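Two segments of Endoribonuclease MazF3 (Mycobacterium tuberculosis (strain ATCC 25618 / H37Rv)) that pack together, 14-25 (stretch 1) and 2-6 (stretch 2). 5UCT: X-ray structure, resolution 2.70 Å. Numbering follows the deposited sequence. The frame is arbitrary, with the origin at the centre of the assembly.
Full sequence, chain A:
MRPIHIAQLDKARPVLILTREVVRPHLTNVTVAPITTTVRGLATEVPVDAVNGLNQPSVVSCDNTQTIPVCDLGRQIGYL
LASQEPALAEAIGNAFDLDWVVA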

# COMPACT_ATOMS: atom_id res chain seq x y z
N PRO A 14 -0.51 -16.24 -2.49
CA PRO A 14 -0.68 -15.53 -3.76
C PRO A 14 -0.88 -14.04 -3.52
O PRO A 14 -1.55 -13.64 -2.56
CB PRO A 14 -1.94 -16.17 -4.36
CG PRO A 14 -2.21 -17.41 -3.53
CD PRO A 14 -1.66 -17.10 -2.18
N VAL A 15 -0.30 -13.22 -4.39
CA VAL A 15 -0.31 -11.78 -4.22
C VAL A 15 -0.67 -11.09 -5.53
O VAL A 15 -0.45 -11.63 -6.62
CB VAL A 15 1.04 -11.25 -3.70
CG1 VAL A 15 1.34 -11.80 -2.31
CG2 VAL A 15 2.16 -11.59 -4.67
N LEU A 16 -1.23 -9.89 -5.41
CA LEU A 16 -1.52 -9.03 -6.55
C LEU A 16 -0.44 -7.96 -6.63
O LEU A 16 -0.24 -7.21 -5.67
CB LEU A 16 -2.90 -8.37 -6.41
CG LEU A 16 -3.37 -7.47 -7.56
CD1 LEU A 16 -3.62 -8.27 -8.83
CD2 LEU A 16 -4.61 -6.69 -7.16
N ILE A 17 0.25 -7.89 -7.76
CA ILE A 17 1.31 -6.90 -7.94
C ILE A 17 0.67 -5.52 -8.04
O ILE A 17 0.08 -5.17 -9.06
CB ILE A 17 2.17 -7.20 -9.17
CG1 ILE A 17 2.76 -8.61 -9.09
CG2 ILE A 17 3.25 -6.16 -9.32
CD1 ILE A 17 3.66 -8.85 -7.89
N LEU A 18 0.78 -4.73 -6.97
CA LEU A 18 0.23 -3.38 -6.99
C LEU A 18 1.13 -2.41 -7.73
O LEU A 18 0.64 -1.52 -8.44
CB LEU A 18 -0.02 -2.89 -5.57
CG LEU A 18 -1.20 -3.54 -4.84
CD1 LEU A 18 -1.47 -2.82 -3.54
CD2 LEU A 18 -2.44 -3.54 -5.73
N THR A 19 2.45 -2.56 -7.58
CA THR A 19 3.39 -1.71 -8.30
C THR A 19 3.13 -1.79 -9.80
O THR A 19 2.88 -2.87 -10.35
CB THR A 19 4.83 -2.13 -7.99
OG1 THR A 19 5.04 -2.13 -6.58
CG2 THR A 19 5.82 -1.18 -8.65
N ARG A 20 3.18 -0.64 -10.46
CA ARG A 20 2.98 -0.58 -11.90
C ARG A 20 4.02 -1.43 -12.61
O ARG A 20 5.21 -1.39 -12.28
CB ARG A 20 3.06 0.87 -12.37
CG ARG A 20 4.32 1.61 -11.94
CD ARG A 20 4.21 3.12 -12.10
NE ARG A 20 5.48 3.78 -11.82
CZ ARG A 20 5.93 4.05 -10.60
NH1 ARG A 20 5.21 3.71 -9.53
NH2 ARG A 20 7.10 4.65 -10.44
N GLU A 21 3.57 -2.22 -13.59
CA GLU A 21 4.50 -3.03 -14.37
C GLU A 21 5.43 -2.19 -15.23
O GLU A 21 6.41 -2.72 -15.77
CB GLU A 21 3.73 -4.03 -15.25
CG GLU A 21 4.58 -5.20 -15.72
CD GLU A 21 3.79 -6.21 -16.53
OE1 GLU A 21 2.55 -6.11 -16.56
OE2 GLU A 21 4.43 -7.10 -17.14
N VAL A 22 5.15 -0.89 -15.36
CA VAL A 22 6.01 -0.01 -16.14
C VAL A 22 7.41 0.04 -15.55
O VAL A 22 8.41 0.01 -16.27
CB VAL A 22 5.37 1.39 -16.23
CG1 VAL A 22 6.33 2.38 -16.87
CG2 VAL A 22 4.06 1.32 -17.01
N VAL A 23 7.51 0.10 -14.22
CA VAL A 23 8.78 0.30 -13.53
C VAL A 23 9.24 -0.96 -12.81
O VAL A 23 10.26 -0.93 -12.11
CB VAL A 23 8.69 1.50 -12.57
CG1 VAL A 23 7.99 1.11 -11.27
CG2 VAL A 23 10.07 2.10 -12.31
N ARG A 24 8.54 -2.08 -12.99
CA ARG A 24 8.89 -3.30 -12.26
C ARG A 24 10.31 -3.78 -12.52
O ARG A 24 11.02 -4.07 -11.54
CB ARG A 24 7.87 -4.40 -12.57
CG ARG A 24 6.56 -4.22 -11.83
CD ARG A 24 6.23 -5.42 -10.98
NE ARG A 24 5.74 -6.55 -11.76
CZ ARG A 24 6.43 -7.67 -11.97
NH1 ARG A 24 5.91 -8.65 -12.70
NH2 ARG A 24 7.64 -7.82 -11.44
N PRO A 25 10.79 -3.90 -13.77
CA PRO A 25 12.18 -4.37 -13.95
C PRO A 25 13.21 -3.32 -13.57
O PRO A 25 14.41 -3.51 -13.81
CB PRO A 25 12.24 -4.69 -15.45
CG PRO A 25 11.25 -3.78 -16.06
CD PRO A 25 10.13 -3.68 -15.07
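Stretch 2 2-6: RPIHI

The most unusual feature of this contact is the side chain of Arg 2, which reaches past the end of the strand pairing to the backbone of stretch 1. Its CA-to-CB bond points sideways, but the end of the side chain comes nearer. Arg 2 NH1 donates a weak hydrogen bond to Ile 17 O at 3.5 Å. Arg 2 NH1 also lies 2.9 Å from Leu 18 O. Both carbonyl oxygens sit at the edge of the guanidinium, near its plane. Its aliphatic part is in contact as well, with Arg 2 CG 3.6 Å from Leu 16 CD1.

Residues 3-6 form a strand that runs antiparallel to strand 14-17. The angle between their N-to-C directions is 143°, and the axes approach to 4.7 Å. Backbone phi/psi values are extended, from -79/172 at Pro 3 to -89/136 at Ile 6. The register sets Ile 6 against Pro 14, His 5 against Val 15, Ile 4 against Leu 16 and Pro 3 against Ile 17. The CA atoms of Pro 14 and Ile 6 are 4.5 Å apart, a non-hydrogen-bonded pair.

Two sound backbone hydrogen bonds hold the strands. Val 15 N donates to His 5 O at 2.9 Å, and Ile 17 N donates to Pro 3 O at 3.3 Å. The return bond from His 5 N to Val 15 O is weak, at 3.3 Å with an angle of 128°. Pro 3 has no amide hydrogen, so it cannot return the bond from Ile 17. A CA-H...O contact joins Ile 4 CA to Val 15 O at 3.3 Å.

The side chains of Ile 4 and Ile 6 lie on the same face of the sheet as those of Pro 14 and Leu 16. There Ile 4 CG1 is 4.3 Å from Leu 16 CD1, an apolar contact. His 5 shares the other face with Val 15. The end of the His 5 side chain comes nearer to stretch 1, and Ile 17 CG1 lies at the ring edge, 3.3 Å from His 5 ND1. Ile 17 also packs on the proline ring, with Ile 17 CG1 3.8 Å from Pro 3 CG.

Beyond the strand, the type I turn from Arg 20 to Val 23 leads the chain to Arg 24, whose CA-to-CB bond points toward stretch 2. Arg 24 NH1 lies 3.3 Å from His 5 CE1 and 3.9 Å from Pro 3 CG. The contact buries 582 Å², both sides summed.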

# COMPACT_ATOMS: atom_id res chain seq x y z
N ARG A 2 -1.17 -6.40 -14.66
CA ARG A 2 -1.57 -6.65 -13.28
C ARG A 2 -1.47 -8.14 -12.94
O ARG A 2 -2.49 -8.80 -12.74
CB ARG A 2 -2.99 -6.14 -13.05
CG ARG A 2 -3.37 -6.00 -11.59
CD ARG A 2 -2.62 -4.85 -10.94
NE ARG A 2 -3.10 -3.55 -11.39
CZ ARG A 2 -2.61 -2.39 -10.98
NH1 ARG A 2 -1.61 -2.35 -10.11
NH2 ARG A 2 -3.12 -1.25 -11.44
N PRO A 3 -0.25 -8.67 -12.88
CA PRO A 3 -0.07 -10.12 -12.72
C PRO A 3 -0.29 -10.57 -11.28
O PRO A 3 -0.43 -9.78 -10.35
CB PRO A 3 1.38 -10.34 -13.15
CG PRO A 3 2.06 -9.07 -12.79
CD PRO A 3 1.04 -7.97 -12.99
N ILE A 4 -0.31 -11.90 -11.12
CA ILE A 4 -0.52 -12.55 -9.83
C ILE A 4 0.60 -13.55 -9.63
O ILE A 4 0.64 -14.60 -10.30
CB ILE A 4 -1.89 -13.26 -9.76
CG1 ILE A 4 -3.02 -12.30 -10.12
CG2 ILE A 4 -2.10 -13.87 -8.38
CD1 ILE A 4 -4.40 -12.93 -9.99
N HIS A 5 1.51 -13.26 -8.71
CA HIS A 5 2.63 -14.14 -8.39
C HIS A 5 2.39 -14.82 -7.04
O HIS A 5 1.50 -14.45 -6.27
CB HIS A 5 3.95 -13.36 -8.34
CG HIS A 5 4.36 -12.78 -9.66
ND1 HIS A 5 3.92 -11.55 -10.10
CD2 HIS A 5 5.17 -13.26 -10.63
CE1 HIS A 5 4.44 -11.29 -11.28
NE2 HIS A 5 5.20 -12.32 -11.63
N ILE A 6 3.21 -15.83 -6.78
CA ILE A 6 3.38 -16.37 -5.44
C ILE A 6 4.50 -15.59 -4.77
O ILE A 6 5.54 -15.32 -5.39
CB ILE A 6 3.69 -17.88 -5.48
CG1 ILE A 6 2.55 -18.65 -6.13
CG2 ILE A 6 3.95 -18.42 -4.08
CD1 ILE A 6 2.78 -20.14 -6.24